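Local coordinates for CheA (PDB 6Y1Y), which probably relays chemoreceptor signals to the flagellar motors as an autophosphorylating histidine kinase, represented here by its dimerization domain, at residues B[14-19]-B[112-117]; B[25-30]-B[102-107]; B[31-36]-B[98-103]; B[42-47]-B[88-93]; B[50-55]-B[84-89]. All blocks are in the same frame, centred on the assembly; numbering follows the deposited sequence.

Interaction 1: B[14-19]-B[112-117]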
# COMPACT_ATOMS: atom_id res chain seq x y z
N LEU B 14 12.66 1.10 -30.79
CA LEU B 14 11.42 0.35 -30.72
C LEU B 14 11.46 -0.70 -29.62
O LEU B 14 10.47 -0.91 -28.91
CB LEU B 14 11.13 -0.33 -32.06
CG LEU B 14 10.72 0.59 -33.19
CD1 LEU B 14 10.70 -0.19 -34.50
CD2 LEU B 14 9.34 1.16 -32.89
N ASN B 15 12.61 -1.37 -29.46
CA ASN B 15 12.73 -2.35 -28.39
C ASN B 15 12.73 -1.69 -27.02
O ASN B 15 12.24 -2.27 -26.06
CB ASN B 15 13.99 -3.19 -28.59
CG ASN B 15 13.78 -4.32 -29.58
OD1 ASN B 15 12.74 -4.38 -30.26
ND2 ASN B 15 14.74 -5.24 -29.66
N LEU B 16 13.31 -0.48 -26.91
CA LEU B 16 13.23 0.25 -25.65
C LEU B 16 11.79 0.68 -25.36
O LEU B 16 11.35 0.63 -24.20
CB LEU B 16 14.15 1.47 -25.69
CG LEU B 16 15.62 1.19 -25.35
CD1 LEU B 16 16.45 2.46 -25.44
CD2 LEU B 16 15.74 0.56 -23.97
N VAL B 17 11.05 1.10 -26.39
CA VAL B 17 9.66 1.49 -26.16
C VAL B 17 8.82 0.27 -25.81
O VAL B 17 7.92 0.34 -24.96
CB VAL B 17 9.10 2.24 -27.39
CG1 VAL B 17 7.61 2.49 -27.24
CG2 VAL B 17 9.86 3.54 -27.62
N SER B 18 9.14 -0.88 -26.41
CA SER B 18 8.46 -2.12 -26.03
C SER B 18 8.68 -2.44 -24.56
O SER B 18 7.74 -2.82 -23.85
CB SER B 18 8.94 -3.27 -26.92
OG SER B 18 8.43 -4.50 -26.46
N GLU B 19 9.92 -2.30 -24.08
CA GLU B 19 10.20 -2.50 -22.66
C GLU B 19 9.43 -1.51 -21.80
O GLU B 19 9.02 -1.84 -20.67
CB GLU B 19 11.69 -2.36 -22.37
CG GLU B 19 12.58 -3.50 -22.81
CD GLU B 19 13.99 -3.33 -22.28
OE1 GLU B 19 14.21 -3.67 -21.09
OE2 GLU B 19 14.87 -2.85 -23.03
N GLY B 112 13.31 3.40 -14.42
CA GLY B 112 14.43 4.33 -14.37
C GLY B 112 15.54 3.94 -15.32
O GLY B 112 16.10 4.79 -16.02
N ARG B 113 15.86 2.65 -15.38
CA ARG B 113 16.91 2.19 -16.30
C ARG B 113 16.49 2.42 -17.74
O ARG B 113 17.27 2.92 -18.56
CB ARG B 113 17.24 0.72 -16.05
CG ARG B 113 18.33 0.20 -16.97
CD ARG B 113 18.44 -1.32 -16.96
NE ARG B 113 17.18 -1.97 -17.34
CZ ARG B 113 16.73 -2.07 -18.58
NH1 ARG B 113 17.42 -1.56 -19.60
NH2 ARG B 113 15.58 -2.68 -18.82
N ILE B 114 15.25 2.05 -18.08
CA ILE B 114 14.77 2.22 -19.45
C ILE B 114 14.76 3.70 -19.83
O ILE B 114 15.17 4.07 -20.94
CB ILE B 114 13.39 1.58 -19.61
CG1 ILE B 114 13.48 0.06 -19.41
CG2 ILE B 114 12.82 1.88 -20.99
CD1 ILE B 114 12.16 -0.55 -19.03
N SER B 115 14.32 4.56 -18.91
CA SER B 115 14.23 5.98 -19.22
C SER B 115 15.61 6.58 -19.50
O SER B 115 15.75 7.44 -20.37
CB SER B 115 13.54 6.73 -18.08
OG SER B 115 14.42 6.91 -16.98
N GLY B 116 16.63 6.13 -18.77
CA GLY B 116 17.98 6.56 -19.08
C GLY B 116 18.42 6.13 -20.46
O GLY B 116 19.05 6.90 -21.20
N GLU B 117 18.10 4.90 -20.84
CA GLU B 117 18.44 4.41 -22.17
C GLU B 117 17.66 5.14 -23.25
O GLU B 117 18.20 5.44 -24.32
CB GLU B 117 18.19 2.90 -22.26
CG GLU B 117 19.18 2.06 -21.47
CD GLU B 117 19.08 0.58 -21.81
OE1 GLU B 117 17.97 0.01 -21.67
OE2 GLU B 117 20.10 -0.01 -22.21

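Interaction 2: B[25-30]-B[102-107]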
# COMPACT_ATOMS: atom_id res chain seq x y z
N ALA B 25 2.52 -1.72 -18.22
CA ALA B 25 1.48 -2.70 -17.93
C ALA B 25 1.66 -3.28 -16.53
O ALA B 25 0.68 -3.51 -15.81
CB ALA B 25 1.46 -3.80 -18.99
N SER B 26 2.91 -3.51 -16.13
CA SER B 26 3.15 -4.06 -14.80
C SER B 26 2.84 -3.02 -13.72
O SER B 26 2.23 -3.35 -12.70
CB SER B 26 4.60 -4.52 -14.70
OG SER B 26 4.96 -4.89 -13.37
N LEU B 27 3.18 -1.76 -13.97
CA LEU B 27 2.86 -0.70 -13.03
C LEU B 27 1.35 -0.53 -12.90
O LEU B 27 0.84 -0.28 -11.80
CB LEU B 27 3.51 0.62 -13.46
CG LEU B 27 5.03 0.63 -13.28
CD1 LEU B 27 5.67 1.74 -14.09
CD2 LEU B 27 5.40 0.78 -11.80
N ASN B 28 0.62 -0.66 -14.01
CA ASN B 28 -0.83 -0.61 -13.93
C ASN B 28 -1.38 -1.70 -13.02
O ASN B 28 -2.25 -1.45 -12.19
CB ASN B 28 -1.45 -0.72 -15.33
CG ASN B 28 -2.96 -0.68 -15.30
OD1 ASN B 28 -3.58 0.32 -14.89
ND2 ASN B 28 -3.58 -1.78 -15.73
N GLN B 29 -0.86 -2.93 -13.14
CA GLN B 29 -1.30 -4.00 -12.25
C GLN B 29 -0.97 -3.68 -10.80
O GLN B 29 -1.74 -4.03 -9.90
CB GLN B 29 -0.69 -5.32 -12.69
CG GLN B 29 -1.33 -5.86 -13.98
CD GLN B 29 -2.85 -5.98 -13.88
OE1 GLN B 29 -3.59 -5.39 -14.67
NE2 GLN B 29 -3.33 -6.73 -12.90
N SER B 30 0.15 -2.99 -10.56
CA SER B 30 0.48 -2.61 -9.19
C SER B 30 -0.49 -1.57 -8.65
O SER B 30 -0.83 -1.60 -7.47
CB SER B 30 1.91 -2.07 -9.11
OG SER B 30 2.87 -3.11 -9.05
N THR B 102 7.30 -4.51 -2.90
CA THR B 102 8.49 -5.06 -3.55
C THR B 102 8.34 -5.12 -5.06
O THR B 102 9.27 -4.76 -5.81
CB THR B 102 8.76 -6.45 -2.96
OG1 THR B 102 9.19 -6.29 -1.60
CG2 THR B 102 9.82 -7.19 -3.77
N LYS B 103 7.18 -5.57 -5.55
CA LYS B 103 6.95 -5.63 -6.99
C LYS B 103 6.96 -4.24 -7.61
O LYS B 103 7.57 -4.02 -8.67
CB LYS B 103 5.61 -6.32 -7.24
CG LYS B 103 5.21 -6.37 -8.70
CD LYS B 103 3.84 -7.01 -8.87
CE LYS B 103 3.40 -6.95 -10.33
NZ LYS B 103 2.17 -7.76 -10.58
N PHE B 104 6.30 -3.28 -6.97
CA PHE B 104 6.28 -1.91 -7.47
C PHE B 104 7.70 -1.33 -7.53
O PHE B 104 8.10 -0.76 -8.55
CB PHE B 104 5.36 -1.07 -6.57
CG PHE B 104 5.27 0.39 -6.93
CD1 PHE B 104 5.55 0.85 -8.21
CD2 PHE B 104 4.83 1.30 -5.99
CE1 PHE B 104 5.46 2.21 -8.51
CE2 PHE B 104 4.72 2.67 -6.30
CZ PHE B 104 5.04 3.11 -7.56
N LYS B 105 8.49 -1.50 -6.47
CA LYS B 105 9.86 -1.01 -6.48
C LYS B 105 10.65 -1.62 -7.63
O LYS B 105 11.50 -0.94 -8.24
CB LYS B 105 10.54 -1.32 -5.14
CG LYS B 105 10.12 -0.42 -4.01
CD LYS B 105 10.80 -0.87 -2.73
CE LYS B 105 10.71 0.19 -1.66
NZ LYS B 105 11.39 -0.25 -0.41
N SER B 106 10.43 -2.90 -7.92
CA SER B 106 11.16 -3.56 -9.00
C SER B 106 10.82 -2.94 -10.34
O SER B 106 11.72 -2.59 -11.12
CB SER B 106 10.82 -5.06 -9.00
OG SER B 106 11.57 -5.75 -9.99
N SER B 107 9.53 -2.72 -10.61
CA SER B 107 9.13 -2.15 -11.90
C SER B 107 9.55 -0.70 -12.02
O SER B 107 9.93 -0.24 -13.10
CB SER B 107 7.62 -2.28 -12.08
OG SER B 107 7.21 -3.63 -12.16
O HOH W 1 4.91 -3.32 -10.93

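Interaction 3: B[31-36]-B[98-103]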
# COMPACT_ATOMS: atom_id res chain seq x y z
N THR B 31 -0.98 -0.66 -9.50
CA THR B 31 -2.00 0.27 -9.00
C THR B 31 -3.26 -0.49 -8.59
O THR B 31 -3.91 -0.13 -7.60
CB THR B 31 -2.35 1.36 -10.03
OG1 THR B 31 -3.08 0.78 -11.11
CG2 THR B 31 -1.09 2.06 -10.55
N ILE B 32 -3.61 -1.52 -9.35
CA ILE B 32 -4.79 -2.33 -9.03
C ILE B 32 -4.55 -3.12 -7.75
O ILE B 32 -5.45 -3.25 -6.90
CB ILE B 32 -5.15 -3.24 -10.22
CG1 ILE B 32 -5.63 -2.38 -11.39
CG2 ILE B 32 -6.20 -4.25 -9.80
CD1 ILE B 32 -5.34 -3.00 -12.74
N GLU B 33 -3.34 -3.64 -7.59
CA GLU B 33 -3.00 -4.38 -6.38
C GLU B 33 -3.16 -3.50 -5.14
O GLU B 33 -3.74 -3.93 -4.13
CB GLU B 33 -1.58 -4.92 -6.50
CG GLU B 33 -1.14 -5.81 -5.37
CD GLU B 33 0.09 -6.63 -5.70
OE1 GLU B 33 0.83 -6.26 -6.64
OE2 GLU B 33 0.33 -7.64 -5.00
N PHE B 34 -2.67 -2.26 -5.21
CA PHE B 34 -2.79 -1.40 -4.04
C PHE B 34 -4.22 -0.93 -3.84
O PHE B 34 -4.65 -0.71 -2.70
CB PHE B 34 -1.84 -0.21 -4.14
CG PHE B 34 -0.40 -0.56 -3.89
CD1 PHE B 34 0.00 -1.07 -2.66
CD2 PHE B 34 0.56 -0.35 -4.88
CE1 PHE B 34 1.33 -1.40 -2.43
CE2 PHE B 34 1.89 -0.68 -4.66
CZ PHE B 34 2.27 -1.20 -3.43
N ALA B 35 -4.99 -0.74 -4.92
CA ALA B 35 -6.40 -0.42 -4.74
C ALA B 35 -7.14 -1.56 -4.06
O ALA B 35 -7.98 -1.32 -3.18
CB ALA B 35 -7.06 -0.08 -6.08
N GLU B 36 -6.84 -2.81 -4.44
CA GLU B 36 -7.43 -3.97 -3.76
C GLU B 36 -7.02 -4.02 -2.30
O GLU B 36 -7.83 -4.37 -1.43
CB GLU B 36 -6.99 -5.27 -4.44
CG GLU B 36 -7.45 -5.47 -5.88
CD GLU B 36 -6.84 -6.72 -6.49
OE1 GLU B 36 -5.95 -7.33 -5.85
OE2 GLU B 36 -7.26 -7.11 -7.60
N LYS B 98 3.59 -5.95 1.81
CA LYS B 98 5.03 -5.91 1.56
C LYS B 98 5.37 -6.44 0.17
O LYS B 98 6.18 -5.85 -0.54
CB LYS B 98 5.78 -6.72 2.63
CG LYS B 98 7.27 -6.41 2.58
CD LYS B 98 8.05 -7.10 3.68
CE LYS B 98 9.51 -6.67 3.59
NZ LYS B 98 10.37 -7.33 4.61
N ALA B 99 4.74 -7.54 -0.24
CA ALA B 99 5.01 -8.08 -1.57
C ALA B 99 4.60 -7.09 -2.66
O ALA B 99 5.29 -6.98 -3.68
CB ALA B 99 4.30 -9.42 -1.75
N ALA B 100 3.49 -6.39 -2.46
CA ALA B 100 3.06 -5.42 -3.46
C ALA B 100 4.06 -4.27 -3.57
O ALA B 100 4.35 -3.80 -4.68
CB ALA B 100 1.67 -4.89 -3.11
N VAL B 101 4.61 -3.82 -2.43
CA VAL B 101 5.64 -2.77 -2.46
C VAL B 101 6.88 -3.27 -3.19
O VAL B 101 7.45 -2.57 -4.04
CB VAL B 101 5.99 -2.30 -1.03
CG1 VAL B 101 7.17 -1.31 -1.07
CG2 VAL B 101 4.77 -1.67 -0.35
N THR B 102 7.30 -4.51 -2.90
CA THR B 102 8.49 -5.06 -3.55
C THR B 102 8.34 -5.12 -5.06
O THR B 102 9.27 -4.76 -5.81
CB THR B 102 8.76 -6.45 -2.96
OG1 THR B 102 9.19 -6.29 -1.60
CG2 THR B 102 9.82 -7.19 -3.77
N LYS B 103 7.18 -5.57 -5.55
CA LYS B 103 6.95 -5.63 -6.99
C LYS B 103 6.96 -4.24 -7.61
O LYS B 103 7.57 -4.02 -8.67
CB LYS B 103 5.61 -6.32 -7.24
CG LYS B 103 5.21 -6.37 -8.70
CD LYS B 103 3.84 -7.01 -8.87
CE LYS B 103 3.40 -6.95 -10.33
NZ LYS B 103 2.17 -7.76 -10.58
O HOH W 2 2.54 -4.24 -6.83

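Interaction 4: B[42-47]-B[88-93]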
# COMPACT_ATOMS: atom_id res chain seq x y z
N GLN B 42 -9.92 -1.45 4.40
CA GLN B 42 -11.15 -0.82 4.84
C GLN B 42 -12.14 -1.85 5.38
O GLN B 42 -12.73 -1.68 6.46
CB GLN B 42 -11.77 -0.03 3.69
CG GLN B 42 -10.94 1.17 3.33
CD GLN B 42 -11.01 2.24 4.39
OE1 GLN B 42 -10.37 2.13 5.45
NE2 GLN B 42 -11.79 3.28 4.13
N ASN B 43 -12.30 -2.96 4.66
CA ASN B 43 -13.25 -3.97 5.11
C ASN B 43 -12.79 -4.60 6.41
O ASN B 43 -13.57 -4.73 7.37
CB ASN B 43 -13.45 -5.03 4.04
CG ASN B 43 -14.23 -4.52 2.84
OD1 ASN B 43 -15.01 -3.58 2.96
ND2 ASN B 43 -14.01 -5.14 1.69
N SER B 44 -11.51 -4.99 6.48
CA SER B 44 -11.01 -5.63 7.69
C SER B 44 -10.92 -4.67 8.87
O SER B 44 -11.11 -5.10 10.02
CB SER B 44 -9.66 -6.27 7.42
OG SER B 44 -9.83 -7.45 6.64
N SER B 45 -10.66 -3.38 8.62
CA SER B 45 -10.63 -2.37 9.68
C SER B 45 -12.00 -2.21 10.31
O SER B 45 -12.12 -1.99 11.53
CB SER B 45 -10.13 -1.04 9.13
OG SER B 45 -10.16 -0.01 10.11
N THR B 46 -13.06 -2.24 9.50
CA THR B 46 -14.41 -2.20 10.04
C THR B 46 -14.65 -3.38 10.98
O THR B 46 -15.22 -3.21 12.07
CB THR B 46 -15.42 -2.21 8.88
OG1 THR B 46 -15.17 -1.08 8.03
CG2 THR B 46 -16.84 -2.12 9.42
N ILE B 47 -14.22 -4.57 10.58
CA ILE B 47 -14.36 -5.75 11.44
C ILE B 47 -13.48 -5.61 12.67
O ILE B 47 -13.88 -5.95 13.80
CB ILE B 47 -14.06 -7.03 10.65
CG1 ILE B 47 -14.94 -7.12 9.39
CG2 ILE B 47 -14.30 -8.26 11.51
CD1 ILE B 47 -16.41 -6.93 9.66
N GLU B 88 -6.42 -12.20 14.31
CA GLU B 88 -6.31 -12.69 12.94
C GLU B 88 -7.12 -11.88 11.95
O GLU B 88 -7.19 -12.26 10.78
CB GLU B 88 -6.75 -14.17 12.88
CG GLU B 88 -5.91 -15.08 13.76
CD GLU B 88 -6.32 -16.55 13.69
OE1 GLU B 88 -7.51 -16.84 13.46
OE2 GLU B 88 -5.43 -17.42 13.87
N VAL B 89 -7.67 -10.74 12.37
CA VAL B 89 -8.69 -10.10 11.53
C VAL B 89 -8.12 -9.58 10.21
O VAL B 89 -8.83 -9.57 9.19
CB VAL B 89 -9.43 -9.00 12.32
CG1 VAL B 89 -8.53 -7.84 12.63
CG2 VAL B 89 -10.68 -8.53 11.57
N PHE B 90 -6.85 -9.18 10.16
CA PHE B 90 -6.27 -8.74 8.89
C PHE B 90 -5.58 -9.86 8.14
O PHE B 90 -5.07 -9.61 7.03
CB PHE B 90 -5.27 -7.58 9.11
CG PHE B 90 -5.92 -6.31 9.58
CD1 PHE B 90 -6.45 -5.41 8.67
CD2 PHE B 90 -6.01 -6.03 10.94
CE1 PHE B 90 -7.07 -4.24 9.10
CE2 PHE B 90 -6.61 -4.85 11.38
CZ PHE B 90 -7.15 -3.96 10.46
N GLY B 91 -5.56 -11.07 8.69
CA GLY B 91 -4.95 -12.18 7.97
C GLY B 91 -3.51 -11.87 7.61
O GLY B 91 -2.73 -11.38 8.43
N ASP B 92 -3.17 -12.14 6.36
CA ASP B 92 -1.82 -11.95 5.86
C ASP B 92 -1.62 -10.58 5.22
O ASP B 92 -0.73 -10.44 4.37
CB ASP B 92 -1.47 -13.05 4.85
CG ASP B 92 -1.41 -14.42 5.49
OD1 ASP B 92 -0.87 -14.53 6.62
OD2 ASP B 92 -1.90 -15.39 4.87
N PHE B 93 -2.42 -9.59 5.60
CA PHE B 93 -2.30 -8.26 4.99
C PHE B 93 -0.86 -7.76 5.00
O PHE B 93 -0.39 -7.20 4.01
CB PHE B 93 -3.21 -7.25 5.69
CG PHE B 93 -3.32 -5.93 4.96
CD1 PHE B 93 -2.40 -4.91 5.18
CD2 PHE B 93 -4.35 -5.72 4.06
CE1 PHE B 93 -2.50 -3.70 4.50
CE2 PHE B 93 -4.46 -4.50 3.38
CZ PHE B 93 -3.53 -3.50 3.59

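Interaction 5: B[50-55]-B[84-89]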
# COMPACT_ATOMS: atom_id res chain seq x y z
N ASP B 50 -15.22 -3.43 15.15
CA ASP B 50 -16.36 -4.14 15.75
C ASP B 50 -15.88 -5.12 16.81
O ASP B 50 -16.43 -5.17 17.92
CB ASP B 50 -17.15 -4.87 14.66
CG ASP B 50 -18.32 -5.67 15.23
OD1 ASP B 50 -19.24 -5.04 15.79
OD2 ASP B 50 -18.32 -6.92 15.11
N LYS B 51 -14.84 -5.88 16.50
CA LYS B 51 -14.33 -6.86 17.45
C LYS B 51 -13.70 -6.18 18.66
O LYS B 51 -13.88 -6.63 19.80
CB LYS B 51 -13.30 -7.77 16.77
CG LYS B 51 -13.88 -8.67 15.68
CD LYS B 51 -12.85 -9.72 15.26
CE LYS B 51 -13.34 -10.59 14.12
NZ LYS B 51 -14.51 -11.41 14.51
N THR B 52 -12.96 -5.09 18.44
CA THR B 52 -12.32 -4.41 19.56
C THR B 52 -13.34 -3.79 20.49
O THR B 52 -13.25 -3.96 21.71
CB THR B 52 -11.37 -3.33 19.02
OG1 THR B 52 -10.33 -3.94 18.26
CG2 THR B 52 -10.75 -2.53 20.17
N ARG B 53 -14.37 -3.14 19.93
CA ARG B 53 -15.46 -2.63 20.76
C ARG B 53 -16.12 -3.75 21.55
O ARG B 53 -16.40 -3.59 22.75
CB ARG B 53 -16.49 -1.91 19.89
CG ARG B 53 -16.10 -0.48 19.51
CD ARG B 53 -17.28 0.26 18.87
NE ARG B 53 -17.78 -0.43 17.68
CZ ARG B 53 -17.38 -0.17 16.43
NH1 ARG B 53 -16.48 0.78 16.21
NH2 ARG B 53 -17.89 -0.86 15.42
N ARG B 54 -16.34 -4.90 20.91
CA ARG B 54 -17.00 -6.00 21.61
C ARG B 54 -16.13 -6.54 22.75
O ARG B 54 -16.63 -6.81 23.85
CB ARG B 54 -17.33 -7.11 20.62
CG ARG B 54 -17.87 -8.38 21.25
CD ARG B 54 -18.66 -9.20 20.24
NE ARG B 54 -17.85 -9.66 19.12
CZ ARG B 54 -17.96 -9.20 17.88
NH1 ARG B 54 -18.85 -8.26 17.59
NH2 ARG B 54 -17.18 -9.69 16.92
N LEU B 55 -14.82 -6.70 22.51
CA LEU B 55 -13.94 -7.18 23.57
C LEU B 55 -13.88 -6.21 24.75
O LEU B 55 -13.91 -6.62 25.92
CB LEU B 55 -12.54 -7.42 23.00
CG LEU B 55 -11.48 -7.87 24.00
CD1 LEU B 55 -11.89 -9.18 24.67
CD2 LEU B 55 -10.15 -8.01 23.30
N SER B 84 -8.54 -14.30 19.89
CA SER B 84 -7.90 -14.90 18.72
C SER B 84 -8.56 -14.44 17.42
O SER B 84 -7.88 -14.26 16.41
CB SER B 84 -7.88 -16.42 18.82
OG SER B 84 -9.16 -16.97 19.02
N SER B 85 -9.88 -14.21 17.43
CA SER B 85 -10.51 -13.66 16.23
C SER B 85 -9.95 -12.28 15.91
O SER B 85 -9.69 -11.95 14.75
CB SER B 85 -12.02 -13.57 16.41
OG SER B 85 -12.65 -14.85 16.31
N LEU B 86 -9.74 -11.47 16.95
CA LEU B 86 -9.19 -10.13 16.77
C LEU B 86 -7.76 -10.15 16.26
O LEU B 86 -7.39 -9.37 15.38
CB LEU B 86 -9.31 -9.37 18.10
CG LEU B 86 -8.84 -7.92 18.16
CD1 LEU B 86 -9.54 -7.09 17.09
CD2 LEU B 86 -9.09 -7.36 19.53
N LEU B 87 -6.93 -11.06 16.79
CA LEU B 87 -5.54 -11.15 16.34
C LEU B 87 -5.44 -11.50 14.86
O LEU B 87 -4.45 -11.15 14.21
CB LEU B 87 -4.78 -12.20 17.15
CG LEU B 87 -4.55 -11.92 18.63
CD1 LEU B 87 -3.82 -13.11 19.21
CD2 LEU B 87 -3.70 -10.66 18.78
N GLU B 88 -6.42 -12.20 14.31
CA GLU B 88 -6.31 -12.69 12.94
C GLU B 88 -7.12 -11.88 11.95
O GLU B 88 -7.19 -12.26 10.78
CB GLU B 88 -6.75 -14.17 12.88
CG GLU B 88 -5.91 -15.08 13.76
CD GLU B 88 -6.32 -16.55 13.69
OE1 GLU B 88 -7.51 -16.84 13.46
OE2 GLU B 88 -5.43 -17.42 13.87
N VAL B 89 -7.67 -10.74 12.37
CA VAL B 89 -8.69 -10.10 11.53
C VAL B 89 -8.12 -9.58 10.21
O VAL B 89 -8.83 -9.57 9.19
CB VAL B 89 -9.43 -9.00 12.32
CG1 VAL B 89 -8.53 -7.84 12.63
CG2 VAL B 89 -10.68 -8.53 11.57

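Interaction 1: B[14-19]-B[112-117]
L16 and I114 face each other where helices 7-67 and 93-125 run antiparallel, their CA atoms 6.7 Å apart and the short segment axes 9.9 Å apart at 156°. The pair forms one hairpin of the CheA dimerization domain, in which two subunits combine their hairpins into a helical bundle. Apolar contact is modest here. I114 CD1 rests 3.8 Å from E19 CB, and I114 CG2 lies against the carbonyl O of L16. L16 in turn crosses E117 at about a right angle: its two methyls sit against CB of E117, and CD2 comes within 3.3 Å of E117 OE1. L16 also touches L118 of the same chain, while V17, one residue on, packs on Q119 of the second subunit. Toward the more exposed side the chemistry turns ionic. OE2 of E19 and OE1 of E117 stand 4.4 Å apart, a like-charge pair whose repulsion R113 probably offsets in part. Bent at chi3 (57°), which places NE, the arginine holds both acids: NH1 forms a salt bridge with E117 OE1 at 2.7 Å, within its own helix, and NH2 spans the groove, also bonding N110 OD1. That NH2 donates to E19 OE1 at 2.8 Å, on the syn side and 27° out of the carboxylate plane.

Interaction 2: B[25-30]-B[102-107]
S26 and S107 bring a polar cluster into the groove between antiparallel helices 7-67 and 93-125, whose local axes lie 9.7 Å apart at 155°. Their hydroxyls, S26 OG and S107 OG, are 2.8 Å from each other. A single water gathers the surrounding groups: it donates to S30 OG at 2.8 Å, donates weakly to the backbone O of S26, and forms a hydrogen bond of 2.6 Å with S107 OG. The water thus bridges S30 and S107 across the helix pair, with a weaker link to the S26 backbone.

Apolar contact lies on the other flank. L27 and F104 cross at about a right angle, and CD2 of the leucine meets the ring at its edge, 3.6 Å from both CD1 and CE1 of F104. The same methyl lies 3.8 Å from S107 CB, linking the oily and polar sides of the contact.

A third kind of contact is the lid made by K103. With CG anti to the backbone N (chi1 176°) and every later torsion extended, its methylenes stretch over the serines: CD approaches S30 OG and CE lies 4.0 Å from S26 OG.

Within the four-helix bundle of the dimer, the F104 ring also touches F34 of its own chain and stacks on F104 of the second subunit, while L27 packs on L111 of that subunit's helix 93-125.

Interaction 3: B[31-36]-B[98-103]
F34 and E33 both close on A100 in the tight part of a contact between helices 7-67 and 93-125, the antiparallel arms of the dimerization hairpin, whose segment axes approach to 10.1 Å at 161°. The small A100 lets the opposing side chains come close to its helix backbone. F34 sends CE1 to within 3.6 Å of A100 CB, and its CZ reaches 3.6 Å from the carbonyl carbon of A100. E33 extends over the same methyl with CG anti to the backbone N (chi1 -175°), its CD 3.5 Å from A100 CB. One residue further, V101 CG2 lies 4.0 Å from F34 CZ, the two side chains meeting at about a right angle. Beyond this pair the ring stacks on F34 of the second subunit, placing the phenylalanine at the core of the four-helix bundle.

The exposed side, around K103, is looser. The lysine comes near with its chain more than its charge: CD is 3.8 Å from E33 OE1, but NZ remains 4.4 Å from that oxygen, beyond a salt bridge, although the opposite charges probably still attract. A water makes the polar link instead, donating to E33 OE1 at 2.7 Å and to the backbone O of A100 at 2.8 Å.

Interaction 4: B[42-47]-B[88-93]
S44 and F90 meet where helix 7-67 meets the loop between helices 72-87 and 93-125, their CA atoms 5.8 Å apart. Contact with the aromatic ring comes first. CD1 of F90 lies 3.6 Å from S44 CB, and CE1 reaches the backbone N of S45 at 3.7 Å, bringing the far end of the ring close to the helix main chain.

A second, aliphatic contact lies one residue earlier in the loop. V89 CG1 sits between its backbone N and carbonyl carbon (chi1 68°), with CG2 anti to the N; CG2 is the branch that meets I47 CG2, at 3.6 Å.

This loop interrupts the return arm of the dimerization hairpin: 7-67 is one continuous helix, whereas its partner is split into 72-87 and 93-125. Aromatic rings fill the bundle at the break. F90 meets F41 of its own chain, F90 of the second subunit, and F41 of that subunit edge-to-face.

Polar contact across the segments is slight. S44 OG donates to V89 O in a weak hydrogen bond of 3.5 Å, and the same hydroxyl has a weak bond with K40 NZ.

Within the loop, backbone bonds set the path. A type I turn from E88 to G91 is closed by G91 N on E88 O at 2.9 Å. The type II' turn that follows, from F90 to F93, passes through G91 with a positive phi of 57° and is closed by F93 N on F90 O at 3.0 Å, just as helix 93-125 begins.

Interaction 5: B[50-55]-B[84-89]
K51 and L86 face each other at the distal part of the dimerization hairpin, where helix 7-67 packs against helix 72-87, the first piece of the return arm; their CA atoms are 6.1 Å apart. L86 is the wedge. Its CG is anti to the backbone N (chi1 -179°). CD1 touches K51 CB at 3.8 Å and T52 OG1 at 3.5 Å, a hydroxyl whose polar partner is the carbonyl O of Y48. CD2 lies a little farther from the same hydroxyl and faces L55 CD2 at 4.0 Å, the two leucines crossing at about a right angle; L55 continues inward to L55 of the second subunit.

K51 lies on the outer side of this wedge. Its chain is extended as far as CE and then bends at chi4 (-64°), which carries NZ to 3.8 Å from S85 CB, while CE passes V89 CG2 at 4.2 Å. The CA of K51 also sits over one face of the R54 guanidinium, offset toward its rim. R54 reaches the partner helix through NE, which forms a salt bridge with E82. Its NH1 donates back to D50 OD2 at 2.9 Å, meeting that oxygen from 45° out of the carboxylate plane.

All five contacts use helix 7-67, following it from one end region of the hairpin toward the other; the centres of interactions 1 and 5 are 48 Å apart. Interactions 1, 2 and 3 pair it with helix 93-125, interaction 4 with the loop, and interaction 5 with helix 72-87. Interactions 2 and 3 touch directly through F104 and F34 and share K103. Interactions 4 and 5 share V89, whose CG2 methyl meets I47 in one and K51 in the other. Interactions 3 and 4 are buried, dominated by phenylalanines at the dimer core. The others are partly buried: charged in interaction 1, serine- and water-rich in interaction 2, and leucine-centred in interaction 5.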